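Local coordinates for protein LYND (PDB 4V1T) that probably catalyses the ATP-dependent heterocyclisation of cysteines in a cyanobactin precursor peptide to thiazolines, as a YcaO-type cyclodehydratase, at residues K168-A173 and T201-C206; I290-H295 and K301-I306; S742-G747 and L763-M768. All blocks are in the same frame, centred on the assembly; numbering follows the deposited sequence.

Contact 1. Residues K168-A173 and T201-C206. With ZN (zinc ion), chain K.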
ATOM      1  N   LYS B 168     -33.782  13.259   8.607  1.00 49.72           N
ATOM      2  CA  LYS B 168     -34.422  14.038   9.658  1.00 62.98           C
ATOM      3  C   LYS B 168     -33.546  14.090  10.912  1.00 54.51           C
ATOM      4  O   LYS B 168     -33.410  15.133  11.552  1.00 60.04           O
ATOM      5  CB  LYS B 168     -35.788  13.443   9.997  1.00 74.45           C
ATOM      6  CG  LYS B 168     -36.556  14.233  11.041  1.00 83.16           C
ATOM      7  CD  LYS B 168     -37.830  13.515  11.451  1.00 90.34           C
ATOM      8  CE  LYS B 168     -38.643  14.351  12.428  1.00 96.03           C
ATOM      9  NZ  LYS B 168     -39.216  15.577  11.791  1.00112.25           N
ATOM     10  N   ILE B 169     -32.967  12.957  11.276  1.00 59.12           N
ATOM     11  CA  ILE B 169     -32.101  12.919  12.444  1.00 54.09           C
ATOM     12  C   ILE B 169     -30.911  13.861  12.230  1.00 45.50           C
ATOM     13  O   ILE B 169     -30.512  14.602  13.134  1.00 51.64           O
ATOM     14  CB  ILE B 169     -31.609  11.487  12.729  1.00 62.08           C
ATOM     15  CG1 ILE B 169     -32.788  10.624  13.185  1.00 55.19           C
ATOM     16  CG2 ILE B 169     -30.498  11.496  13.787  1.00 53.77           C
ATOM     17  CD1 ILE B 169     -32.429   9.166  13.420  1.00 56.64           C
ATOM     18  N   ASN B 170     -30.371  13.828  11.016  1.00 49.30           N
ATOM     19  CA  ASN B 170     -29.270  14.691  10.627  1.00 50.77           C
ATOM     20  C   ASN B 170     -29.648  16.177  10.695  1.00 54.60           C
ATOM     21  O   ASN B 170     -28.824  17.022  11.047  1.00 46.62           O
ATOM     22  CB  ASN B 170     -28.808  14.330   9.215  1.00 50.89           C
ATOM     23  CG  ASN B 170     -27.585  15.107   8.783  1.00 45.96           C
ATOM     24  OD1 ASN B 170     -26.537  15.021   9.407  1.00 47.30           O
ATOM     25  ND2 ASN B 170     -27.712  15.867   7.708  1.00 46.55           N
ATOM     26  N   LYS B 171     -30.892  16.496  10.365  1.00 53.27           N
ATOM     27  CA  LYS B 171     -31.336  17.889  10.367  1.00 60.02           C
ATOM     28  C   LYS B 171     -31.476  18.431  11.775  1.00 54.30           C
ATOM     29  O   LYS B 171     -31.090  19.567  12.045  1.00 52.69           O
ATOM     30  CB  LYS B 171     -32.668  18.032   9.635  1.00 64.48           C
ATOM     31  CG  LYS B 171     -32.550  18.013   8.122  1.00 79.16           C
ATOM     32  CD  LYS B 171     -31.681  19.161   7.626  1.00 89.95           C
ATOM     33  CE  LYS B 171     -32.271  19.846   6.400  1.00 97.90           C
ATOM     34  NZ  LYS B 171     -31.710  21.216   6.216  1.00 95.29           N
ATOM     35  N   GLN B 172     -32.050  17.625  12.663  1.00 54.06           N
ATOM     36  CA  GLN B 172     -32.197  18.012  14.056  1.00 62.37           C
ATOM     37  C   GLN B 172     -30.838  18.137  14.720  1.00 56.80           C
ATOM     38  O   GLN B 172     -30.619  19.048  15.503  1.00 59.78           O
ATOM     39  CB  GLN B 172     -33.047  16.992  14.815  1.00 59.28           C
ATOM     40  CG  GLN B 172     -34.512  16.990  14.423  1.00 81.25           C
ATOM     41  CD  GLN B 172     -35.323  15.992  15.226  1.00 95.85           C
ATOM     42  OE1 GLN B 172     -34.789  15.004  15.729  1.00110.24           O
ATOM     43  NE2 GLN B 172     -36.619  16.246  15.357  1.00 96.49           N
ATOM     44  N   ALA B 173     -29.939  17.206  14.402  1.00 62.94           N
ATOM     45  CA  ALA B 173     -28.608  17.188  15.005  1.00 49.87           C
ATOM     46  C   ALA B 173     -27.821  18.442  14.637  1.00 51.48           C
ATOM     47  O   ALA B 173     -27.104  18.992  15.460  1.00 60.04           O
ATOM     48  CB  ALA B 173     -27.854  15.940  14.578  1.00 48.43           C
ATOM     49  N   THR B 201     -17.196  17.734  11.491  1.00 37.23           N
ATOM     50  CA  THR B 201     -17.188  16.644  10.519  1.00 38.14           C
ATOM     51  C   THR B 201     -18.223  16.905   9.442  1.00 41.69           C
ATOM     52  O   THR B 201     -19.001  17.857   9.531  1.00 35.94           O
ATOM     53  CB  THR B 201     -17.500  15.293  11.192  1.00 36.62           C
ATOM     54  OG1 THR B 201     -18.847  15.311  11.688  1.00 52.14           O
ATOM     55  CG2 THR B 201     -16.526  15.022  12.331  1.00 42.30           C
ATOM     56  N   GLY B 202     -18.246  16.046   8.429  1.00 42.53           N
ATOM     57  CA  GLY B 202     -19.306  16.088   7.449  1.00 41.22           C
ATOM     58  C   GLY B 202     -20.610  15.655   8.092  1.00 43.49           C
ATOM     59  O   GLY B 202     -20.605  15.035   9.145  1.00 35.60           O
ATOM     60  N   CYS B 203     -21.728  16.004   7.466  1.00 40.72           N
ATOM     61  CA  CYS B 203     -23.041  15.584   7.945  1.00 40.08           C
ATOM     62  C   CYS B 203     -23.429  14.263   7.278  1.00 47.45           C
ATOM     63  O   CYS B 203     -22.661  13.704   6.483  1.00 49.57           O
ATOM     64  CB  CYS B 203     -24.065  16.680   7.656  1.00 44.21           C
ATOM     65  SG  CYS B 203     -24.320  17.061   5.885  1.00 39.55           S
ATOM     66  N   TRP B 204     -24.607  13.745   7.608  1.00 44.39           N
ATOM     67  CA  TRP B 204     -25.076  12.514   6.988  1.00 47.21           C
ATOM     68  C   TRP B 204     -25.317  12.722   5.498  1.00 47.14           C
ATOM     69  O   TRP B 204     -25.182  11.792   4.705  1.00 48.39           O
ATOM     70  CB  TRP B 204     -26.349  12.021   7.661  1.00 44.87           C
ATOM     71  CG  TRP B 204     -27.007  10.902   6.922  1.00 46.23           C
ATOM     72  CD1 TRP B 204     -26.759   9.565   7.063  1.00 43.72           C
ATOM     73  CD2 TRP B 204     -28.009  11.025   5.919  1.00 42.07           C
ATOM     74  NE1 TRP B 204     -27.552   8.847   6.196  1.00 44.35           N
ATOM     75  CE2 TRP B 204     -28.332   9.719   5.486  1.00 52.79           C
ATOM     76  CE3 TRP B 204     -28.668  12.110   5.337  1.00 55.03           C
ATOM     77  CZ2 TRP B 204     -29.294   9.471   4.507  1.00 52.64           C
ATOM     78  CZ3 TRP B 204     -29.627  11.862   4.362  1.00 51.03           C
ATOM     79  CH2 TRP B 204     -29.928  10.549   3.957  1.00 57.93           C
ATOM     80  N   ASP B 205     -25.650  13.950   5.119  1.00 40.43           N
ATOM     81  CA  ASP B 205     -25.883  14.271   3.723  1.00 44.19           C
ATOM     82  C   ASP B 205     -24.576  14.254   2.928  1.00 52.72           C
ATOM     83  O   ASP B 205     -24.568  13.874   1.748  1.00 42.53           O
ATOM     84  CB  ASP B 205     -26.562  15.639   3.599  1.00 54.47           C
ATOM     85  CG  ASP B 205     -27.559  15.693   2.467  1.00 66.05           C
ATOM     86  OD1 ASP B 205     -27.447  14.882   1.531  1.00 77.91           O
ATOM     87  OD2 ASP B 205     -28.456  16.553   2.523  1.00 67.12           O
ATOM     88  N   CYS B 206     -23.484  14.696   3.557  1.00 43.90           N
ATOM     89  CA  CYS B 206     -22.146  14.572   2.962  1.00 50.98           C
ATOM     90  C   CYS B 206     -21.860  13.118   2.581  1.00 41.23           C
ATOM     91  O   CYS B 206     -21.331  12.829   1.511  1.00 47.98           O
ATOM     92  CB  CYS B 206     -21.051  15.061   3.923  1.00 50.81           C
ATOM     93  SG  CYS B 206     -21.037  16.829   4.283  1.00 48.48           S
TER
HETATM   94 ZN    ZN K 776     -23.003  18.060   4.786  1.00138.08          ZN

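Contact 2. Residues I290-H295 and K301-I306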
ATOM      1  N   ILE B 290     -15.693   5.874   8.727  1.00 39.07           N
ATOM      2  CA  ILE B 290     -16.535   4.685   8.758  1.00 35.15           C
ATOM      3  C   ILE B 290     -15.649   3.444   8.705  1.00 36.81           C
ATOM      4  O   ILE B 290     -14.711   3.358   7.915  1.00 38.80           O
ATOM      5  CB  ILE B 290     -17.530   4.661   7.601  1.00 45.19           C
ATOM      6  CG1 ILE B 290     -18.456   5.874   7.698  1.00 50.00           C
ATOM      7  CG2 ILE B 290     -18.352   3.375   7.640  1.00 50.47           C
ATOM      8  CD1 ILE B 290     -19.344   6.065   6.493  1.00 57.11           C
ATOM      9  N   ILE B 291     -15.967   2.480   9.553  1.00 37.59           N
ATOM     10  CA  ILE B 291     -15.283   1.197   9.565  1.00 40.55           C
ATOM     11  C   ILE B 291     -16.220   0.128   9.043  1.00 38.37           C
ATOM     12  O   ILE B 291     -17.339   0.003   9.528  1.00 35.66           O
ATOM     13  CB  ILE B 291     -14.862   0.797  10.987  1.00 45.61           C
ATOM     14  CG1 ILE B 291     -13.932   1.856  11.567  1.00 45.57           C
ATOM     15  CG2 ILE B 291     -14.232  -0.595  11.004  1.00 45.58           C
ATOM     16  CD1 ILE B 291     -12.578   1.942  10.899  1.00 43.01           C
ATOM     17  N   THR B 292     -15.754  -0.636   8.067  1.00 33.59           N
ATOM     18  CA  THR B 292     -16.505  -1.783   7.574  1.00 50.62           C
ATOM     19  C   THR B 292     -15.748  -3.045   7.943  1.00 46.63           C
ATOM     20  O   THR B 292     -14.564  -3.175   7.646  1.00 35.38           O
ATOM     21  CB  THR B 292     -16.746  -1.739   6.049  1.00 47.84           C
ATOM     22  OG1 THR B 292     -15.492  -1.644   5.359  1.00 45.92           O
ATOM     23  CG2 THR B 292     -17.608  -0.550   5.690  1.00 44.25           C
ATOM     24  N   LEU B 293     -16.437  -3.958   8.619  1.00 39.59           N
ATOM     25  CA  LEU B 293     -15.895  -5.263   8.949  1.00 38.99           C
ATOM     26  C   LEU B 293     -16.721  -6.334   8.248  1.00 38.41           C
ATOM     27  O   LEU B 293     -17.825  -6.672   8.682  1.00 43.42           O
ATOM     28  CB  LEU B 293     -15.898  -5.495  10.457  1.00 39.26           C
ATOM     29  CG  LEU B 293     -15.474  -6.886  10.941  1.00 44.99           C
ATOM     30  CD1 LEU B 293     -14.045  -7.193  10.542  1.00 52.38           C
ATOM     31  CD2 LEU B 293     -15.650  -7.013  12.448  1.00 42.59           C
ATOM     32  N   ASN B 294     -16.180  -6.854   7.154  1.00 43.89           N
ATOM     33  CA  ASN B 294     -16.818  -7.938   6.425  1.00 41.29           C
ATOM     34  C   ASN B 294     -16.663  -9.232   7.204  1.00 46.97           C
ATOM     35  O   ASN B 294     -15.544  -9.666   7.475  1.00 44.86           O
ATOM     36  CB  ASN B 294     -16.210  -8.062   5.030  1.00 44.55           C
ATOM     37  CG  ASN B 294     -17.070  -8.883   4.092  1.00 46.95           C
ATOM     38  OD1 ASN B 294     -17.632  -9.908   4.474  1.00 43.33           O
ATOM     39  ND2 ASN B 294     -17.186  -8.431   2.864  1.00 45.19           N
ATOM     40  N   HIS B 295     -17.788  -9.823   7.594  1.00 58.84           N
ATOM     41  CA  HIS B 295     -17.788 -11.024   8.419  1.00 51.82           C
ATOM     42  C   HIS B 295     -17.606 -12.306   7.587  1.00 43.24           C
ATOM     43  O   HIS B 295     -16.953 -13.248   8.041  1.00 53.60           O
ATOM     44  CB  HIS B 295     -19.100 -11.124   9.203  1.00 45.77           C
ATOM     45  CG  HIS B 295     -19.281 -10.059  10.237  1.00 52.79           C
ATOM     46  ND1 HIS B 295     -18.459  -9.943  11.338  1.00 50.54           N
ATOM     47  CD2 HIS B 295     -20.211  -9.079  10.356  1.00 51.17           C
ATOM     48  CE1 HIS B 295     -18.867  -8.930  12.083  1.00 44.88           C
ATOM     49  NE2 HIS B 295     -19.924  -8.386  11.507  1.00 50.83           N
ATOM     50  N   LYS B 301     -11.818  -2.271   6.612  1.00 46.26           N
ATOM     51  CA  LYS B 301     -11.453  -1.054   5.892  1.00 46.27           C
ATOM     52  C   LYS B 301     -11.873   0.194   6.669  1.00 45.81           C
ATOM     53  O   LYS B 301     -12.948   0.219   7.268  1.00 43.00           O
ATOM     54  CB  LYS B 301     -12.133  -1.030   4.519  1.00 51.07           C
ATOM     55  CG  LYS B 301     -11.435  -1.824   3.425  1.00 70.06           C
ATOM     56  CD  LYS B 301     -12.389  -2.073   2.253  1.00 87.10           C
ATOM     57  CE  LYS B 301     -11.684  -2.033   0.903  1.00 96.01           C
ATOM     58  NZ  LYS B 301     -11.689  -0.663   0.304  1.00 95.09           N
ATOM     59  N   SER B 302     -11.021   1.220   6.637  1.00 45.53           N
ATOM     60  CA  SER B 302     -11.355   2.544   7.155  1.00 49.77           C
ATOM     61  C   SER B 302     -11.654   3.469   5.997  1.00 43.45           C
ATOM     62  O   SER B 302     -10.893   3.541   5.044  1.00 46.67           O
ATOM     63  CB  SER B 302     -10.213   3.121   7.996  1.00 45.89           C
ATOM     64  OG  SER B 302      -9.916   2.260   9.070  1.00 67.48           O
ATOM     65  N   HIS B 303     -12.772   4.171   6.093  1.00 41.42           N
ATOM     66  CA  HIS B 303     -13.237   5.049   5.017  1.00 41.14           C
ATOM     67  C   HIS B 303     -13.367   6.485   5.533  1.00 42.68           C
ATOM     68  O   HIS B 303     -14.129   6.746   6.460  1.00 50.05           O
ATOM     69  CB  HIS B 303     -14.579   4.554   4.465  1.00 36.03           C
ATOM     70  CG  HIS B 303     -14.639   3.075   4.268  1.00 39.31           C
ATOM     71  ND1 HIS B 303     -14.332   2.477   3.067  1.00 49.32           N
ATOM     72  CD2 HIS B 303     -14.952   2.068   5.121  1.00 62.65           C
ATOM     73  CE1 HIS B 303     -14.472   1.169   3.181  1.00 38.73           C
ATOM     74  NE2 HIS B 303     -14.840   0.895   4.418  1.00 50.65           N
ATOM     75  N   ILE B 304     -12.628   7.408   4.919  1.00 38.44           N
ATOM     76  CA  ILE B 304     -12.612   8.801   5.351  1.00 42.66           C
ATOM     77  C   ILE B 304     -13.810   9.570   4.800  1.00 44.81           C
ATOM     78  O   ILE B 304     -13.995   9.646   3.597  1.00 47.67           O
ATOM     79  CB  ILE B 304     -11.336   9.530   4.898  1.00 42.52           C
ATOM     80  CG1 ILE B 304     -10.074   8.787   5.359  1.00 55.15           C
ATOM     81  CG2 ILE B 304     -11.323  10.971   5.424  1.00 41.92           C
ATOM     82  CD1 ILE B 304      -9.664   9.073   6.785  1.00 52.49           C
ATOM     83  N   LEU B 305     -14.592  10.172   5.684  1.00 44.90           N
ATOM     84  CA  LEU B 305     -15.682  11.045   5.280  1.00 39.63           C
ATOM     85  C   LEU B 305     -15.208  12.489   5.191  1.00 37.81           C
ATOM     86  O   LEU B 305     -14.861  13.099   6.200  1.00 40.80           O
ATOM     87  CB  LEU B 305     -16.852  10.946   6.264  1.00 42.51           C
ATOM     88  CG  LEU B 305     -17.986  11.952   6.038  1.00 47.60           C
ATOM     89  CD1 LEU B 305     -18.628  11.736   4.670  1.00 52.06           C
ATOM     90  CD2 LEU B 305     -19.028  11.849   7.143  1.00 55.02           C
ATOM     91  N   ILE B 306     -15.213  13.034   3.982  1.00 47.71           N
ATOM     92  CA  ILE B 306     -14.858  14.426   3.780  1.00 53.74           C
ATOM     93  C   ILE B 306     -16.091  15.294   4.003  1.00 42.95           C
ATOM     94  O   ILE B 306     -17.155  15.012   3.482  1.00 43.36           O
ATOM     95  CB  ILE B 306     -14.283  14.671   2.365  1.00 54.49           C
ATOM     96  CG1 ILE B 306     -12.860  14.120   2.259  1.00 55.65           C
ATOM     97  CG2 ILE B 306     -14.229  16.171   2.044  1.00 53.71           C
ATOM     98  CD1 ILE B 306     -12.782  12.628   2.092  1.00 71.14           C
TER

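Contact 3. Residues S742-G747 and L763-M768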
ATOM      1  N   SER B 742     -17.777   9.943 -35.344  1.00 43.85           N
ATOM      2  CA  SER B 742     -18.313  10.172 -36.685  1.00 49.31           C
ATOM      3  C   SER B 742     -19.174  11.438 -36.774  1.00 49.68           C
ATOM      4  O   SER B 742     -20.402  11.364 -36.873  1.00 52.11           O
ATOM      5  CB  SER B 742     -19.127   8.959 -37.139  1.00 46.53           C
ATOM      6  OG  SER B 742     -18.313   7.792 -37.220  1.00 48.51           O
ATOM      7  N   ARG B 743     -18.516  12.594 -36.753  1.00 50.45           N
ATOM      8  CA  ARG B 743     -19.200  13.889 -36.859  1.00 49.90           C
ATOM      9  C   ARG B 743     -18.679  14.626 -38.089  1.00 51.94           C
ATOM     10  O   ARG B 743     -17.552  15.106 -38.096  1.00 41.34           O
ATOM     11  CB  ARG B 743     -18.994  14.713 -35.586  1.00 47.13           C
ATOM     12  CG  ARG B 743     -19.442  13.966 -34.328  1.00 44.56           C
ATOM     13  CD  ARG B 743     -19.265  14.792 -33.082  1.00 53.84           C
ATOM     14  NE  ARG B 743     -19.867  14.183 -31.901  1.00 52.95           N
ATOM     15  CZ  ARG B 743     -19.831  14.730 -30.690  1.00 50.68           C
ATOM     16  NH1 ARG B 743     -19.206  15.885 -30.491  1.00 61.88           N
ATOM     17  NH2 ARG B 743     -20.411  14.120 -29.668  1.00 55.16           N
ATOM     18  N   PHE B 744     -19.512  14.708 -39.124  1.00 41.59           N
ATOM     19  CA  PHE B 744     -19.052  15.096 -40.453  1.00 52.07           C
ATOM     20  C   PHE B 744     -19.559  16.454 -40.917  1.00 47.88           C
ATOM     21  O   PHE B 744     -19.736  16.677 -42.119  1.00 47.01           O
ATOM     22  CB  PHE B 744     -19.465  14.027 -41.472  1.00 49.87           C
ATOM     23  CG  PHE B 744     -18.950  12.655 -41.151  1.00 48.08           C
ATOM     24  CD1 PHE B 744     -17.695  12.488 -40.580  1.00 51.77           C
ATOM     25  CD2 PHE B 744     -19.707  11.530 -41.435  1.00 60.60           C
ATOM     26  CE1 PHE B 744     -17.212  11.232 -40.277  1.00 44.13           C
ATOM     27  CE2 PHE B 744     -19.226  10.264 -41.142  1.00 63.15           C
ATOM     28  CZ  PHE B 744     -17.980  10.111 -40.567  1.00 53.37           C
ATOM     29  N   GLY B 745     -19.776  17.366 -39.977  1.00 50.89           N
ATOM     30  CA  GLY B 745     -20.109  18.743 -40.326  1.00 45.84           C
ATOM     31  C   GLY B 745     -18.927  19.423 -40.998  1.00 45.82           C
ATOM     32  O   GLY B 745     -17.786  18.991 -40.847  1.00 44.58           O
ATOM     33  N   GLU B 746     -19.203  20.480 -41.748  1.00 45.94           N
ATOM     34  CA  GLU B 746     -18.166  21.206 -42.478  1.00 49.21           C
ATOM     35  C   GLU B 746     -17.124  21.800 -41.525  1.00 46.59           C
ATOM     36  O   GLU B 746     -17.417  22.068 -40.366  1.00 47.32           O
ATOM     37  CB  GLU B 746     -18.795  22.319 -43.332  1.00 60.37           C
ATOM     38  CG  GLU B 746     -19.414  23.471 -42.537  1.00 70.26           C
ATOM     39  CD  GLU B 746     -20.160  24.471 -43.418  1.00 78.25           C
ATOM     40  OE1 GLU B 746     -20.319  24.223 -44.633  1.00 72.90           O
ATOM     41  OE2 GLU B 746     -20.600  25.512 -42.892  1.00 75.74           O
ATOM     42  N   GLY B 747     -15.908  21.987 -42.026  1.00 45.02           N
ATOM     43  CA  GLY B 747     -14.832  22.580 -41.252  1.00 55.67           C
ATOM     44  C   GLY B 747     -13.488  21.885 -41.416  1.00 53.16           C
ATOM     45  O   GLY B 747     -13.106  21.458 -42.502  1.00 46.30           O
ATOM     46  N   LEU B 763     -12.430  15.663 -49.558  1.00 59.46           N
ATOM     47  CA  LEU B 763     -13.378  14.566 -49.674  1.00 52.44           C
ATOM     48  C   LEU B 763     -14.777  15.112 -49.453  1.00 48.32           C
ATOM     49  O   LEU B 763     -14.947  16.169 -48.844  1.00 66.35           O
ATOM     50  CB  LEU B 763     -13.074  13.460 -48.659  1.00 50.95           C
ATOM     51  CG  LEU B 763     -11.764  12.688 -48.825  1.00 54.02           C
ATOM     52  CD1 LEU B 763     -11.601  11.743 -47.649  1.00 56.62           C
ATOM     53  CD2 LEU B 763     -11.713  11.919 -50.132  1.00 58.79           C
ATOM     54  N   THR B 764     -15.782  14.404 -49.965  1.00 45.69           N
ATOM     55  CA  THR B 764     -17.166  14.724 -49.650  1.00 45.93           C
ATOM     56  C   THR B 764     -17.560  13.949 -48.406  1.00 50.85           C
ATOM     57  O   THR B 764     -16.842  13.032 -47.984  1.00 47.34           O
ATOM     58  CB  THR B 764     -18.122  14.366 -50.805  1.00 52.48           C
ATOM     59  OG1 THR B 764     -18.111  12.952 -51.018  1.00 56.24           O
ATOM     60  CG2 THR B 764     -17.701  15.072 -52.079  1.00 51.51           C
ATOM     61  N   GLU B 765     -18.697  14.312 -47.819  1.00 56.55           N
ATOM     62  CA  GLU B 765     -19.188  13.645 -46.618  1.00 54.35           C
ATOM     63  C   GLU B 765     -19.375  12.155 -46.862  1.00 63.61           C
ATOM     64  O   GLU B 765     -19.120  11.340 -45.977  1.00 63.53           O
ATOM     65  CB  GLU B 765     -20.507  14.271 -46.159  1.00 56.02           C
ATOM     66  CG  GLU B 765     -21.222  13.503 -45.054  1.00 57.15           C
ATOM     67  CD  GLU B 765     -22.378  14.274 -44.443  1.00 58.28           C
ATOM     68  OE1 GLU B 765     -22.718  15.361 -44.961  1.00 52.21           O
ATOM     69  OE2 GLU B 765     -22.942  13.792 -43.442  1.00 63.93           O
ATOM     70  N   ALA B 766     -19.802  11.808 -48.076  1.00 44.26           N
ATOM     71  CA  ALA B 766     -20.077  10.426 -48.422  1.00 55.96           C
ATOM     72  C   ALA B 766     -18.810   9.585 -48.535  1.00 49.08           C
ATOM     73  O   ALA B 766     -18.877   8.362 -48.479  1.00 63.28           O
ATOM     74  CB  ALA B 766     -20.860  10.370 -49.727  1.00 56.12           C
ATOM     75  N   GLN B 767     -17.665  10.240 -48.704  1.00 49.02           N
ATOM     76  CA  GLN B 767     -16.384   9.553 -48.852  1.00 43.19           C
ATOM     77  C   GLN B 767     -15.643   9.438 -47.535  1.00 50.66           C
ATOM     78  O   GLN B 767     -14.553   8.883 -47.493  1.00 58.39           O
ATOM     79  CB  GLN B 767     -15.489  10.289 -49.844  1.00 47.24           C
ATOM     80  CG  GLN B 767     -16.065  10.393 -51.240  1.00 54.21           C
ATOM     81  CD  GLN B 767     -15.224  11.275 -52.137  1.00 62.83           C
ATOM     82  OE1 GLN B 767     -15.072  12.472 -51.891  1.00 67.78           O
ATOM     83  NE2 GLN B 767     -14.663  10.683 -53.183  1.00 66.83           N
ATOM     84  N   MET B 768     -16.220   9.976 -46.465  1.00 48.72           N
ATOM     85  CA  MET B 768     -15.622   9.818 -45.143  1.00 47.45           C
ATOM     86  C   MET B 768     -15.671   8.351 -44.743  1.00 53.76           C
ATOM     87  O   MET B 768     -16.571   7.622 -45.147  1.00 57.12           O
ATOM     88  CB  MET B 768     -16.334  10.682 -44.098  1.00 44.93           C
ATOM     89  CG  MET B 768     -16.037  12.177 -44.201  1.00 47.86           C
ATOM     90  SD  MET B 768     -14.286  12.553 -44.092  1.00 57.79           S
ATOM     91  CE  MET B 768     -14.207  14.295 -44.464  1.00 71.22           C
TER

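Contact 1. Residues K168-A173 and T201-C206
Asn170, midway along helix 165-176, and Trp204, in the first turn of helix 204-213, bring the two backbones nearest each other, their CA atoms 6.0 Å apart. The join is a single straight hydrogen bond from Trp204 N to Asn170 OD1, 2.9 Å long with an angle of 170° at the hydrogen. The donor stands well above the carbonyl plane of the amide, so neither lone pair is met head-on. Asn170 reaches it with CG anti to its own backbone N (chi1 -175°), which lays the amide across the start of the neighbouring helix, with OD1 also 3.5 Å from Cys203 CB. The Trp204 ring is turned 56° from the amide plane and leads away to Tyr161, where NE1 is hydrogen-bonded to the carbonyl O of Tyr161. Cys203 is the N-cap residue and forms a capping box with Cys206, the weak N-H...S bonds running both ways between them. This CxxC turn supplies half of a four-cysteine zinc site: Cys203 SG lies 2.0 Å and Cys206 SG 2.4 Å from the zinc ion, and Cys311 and Cys314 complete it. Without the amide, as with an alanine here, the Trp204 N-H would probably lose its acceptor and a gap would open beside Cys203 CB. Asp205 OD2 is hydrogen-bonded to Thr313 OG1, in the loop carrying the second cysteine pair.

Contact 2. Residues I290-H295 and K301-I306
Thr292 and His303 meet through their side chains on one face of an antiparallel strand pair, OG1 and NE2 lying 2.8 Å apart in a hydrogen bond whose donor could be either. OG1 comes to the edge of the imidazole, in its plane. The threonine hydroxyl sits between its backbone N and carbonyl carbon (chi1 57°), a rotation that brings it to NE2 and at the same time sets Thr292 OG1 3.5 Å from Lys301 CB. Thr292 CG2 also packs near the ring, 3.4 Å from His303 NE2. The other ring nitrogen, ND1, is bonded to Ser360 OG, so the imidazole is held at two points of its rim and its rotation is likely to be fixed. Lys301 starts out alongside Thr292, then bends away at its third and fourth torsions. On the face bearing Ile291 and Ser302, the Ile291 chain folds at chi2 (-68°) and carries CD1 to 3.2 Å from Ser302 OG. The backbone keeps a regular ladder: Ile290 with His303 and Thr292 with Lys301 are hydrogen-bonded pairs, and Ile291 with Ser302 is the non-hydrogen-bonded pair between them. Strands 289-294 and 299-304 form a beta hairpin that ends a mixed sheet, 299-304 being outermost within the chain. Strand 189-196 bonds to the other edge of 289-294, helix 204-213 packs Leu207 against Ile290 and Leu305, and Leu298 and Leu300 of the second subunit pack on Ile291 and Leu293.

Contact 3. Residues S742-G747 and L763-M768
Phe744 lays one face of its ring against Met768, and these two residues, with Glu765, account for the buried surface between 742-747 and 763-768. The methionine meets the ring with its first methylene: Met768 CB stands over the centre of the Phe744 ring, 3.9 Å from the centroid and only 11° off the ring normal, a CH-pi contact. Met768 CG follows toward the rim, 4.0 Å from Phe744 CD1. Because the chain bends at chi2 (-57°), the sulfur is carried off the centre and approaches obliquely, with Met768 SD 5.4 Å from the centroid of the Phe744 ring in a Met-aromatic contact. The opposite face of the ring is backed by its own chain, where the carbonyl carbon of Ser742 lies toward the rim, so the phenyl group is sandwiched between backbone and methionine. Tyr560 of helix 538-561 adds a third neighbour, its ring inclined steeply to that of Phe744.

Glu765 works from further down the phenylalanine side chain. With CG swung to the far side from N (chi1 170°) and the chain extended beyond it, Glu765 lies along Phe744 CB; both Glu765 CG and OE2 are 4.0 Å from that carbon. In the carboxylate, OE2 is hydrogen-bonded to Ser460 OG. No hydrogen bond joins the two segments, and their association rests on van der Waals packing. Within 763-768, Gln767 OE1 accepts from Thr764 N at 2.8 Å, and Met768 N bonds to Glu765 O, holding the turn that presents both contact residues. From the intervening helix 748-755, Leu749 touches Phe744 and Met768, and Tyr750 touches Glu765 and Met768. The whole is a Met-aromatic contact, with Glu765 on a 3-10 turn and Met768 directly after it, joining the loops before and after helix 748-755 near the C-terminus of the chain.

Contacts 1 and 2 belong to one neighbourhood, whereas contact 3 stands apart, its nearest atoms about 31 Å from contact 1 and about 32 Å from contact 2. The first two touch directly: Leu305 and Ile306 pack against the cysteine-bearing turn of 201-206, and helix 204-213 serves both. Both are largely buried, although the outer strand of contact 2 has exposed residues; contact 3 is only partly buried and lies far from the chain centre. Their chemistry differs accordingly. Contact 1 relies on one hydrogen bond from a backbone N-H to a side-chain amide oxygen beside a metal site, contact 2 on a backbone ladder with a threonine-histidine bond, and contact 3 on apolar and aromatic packing between loops.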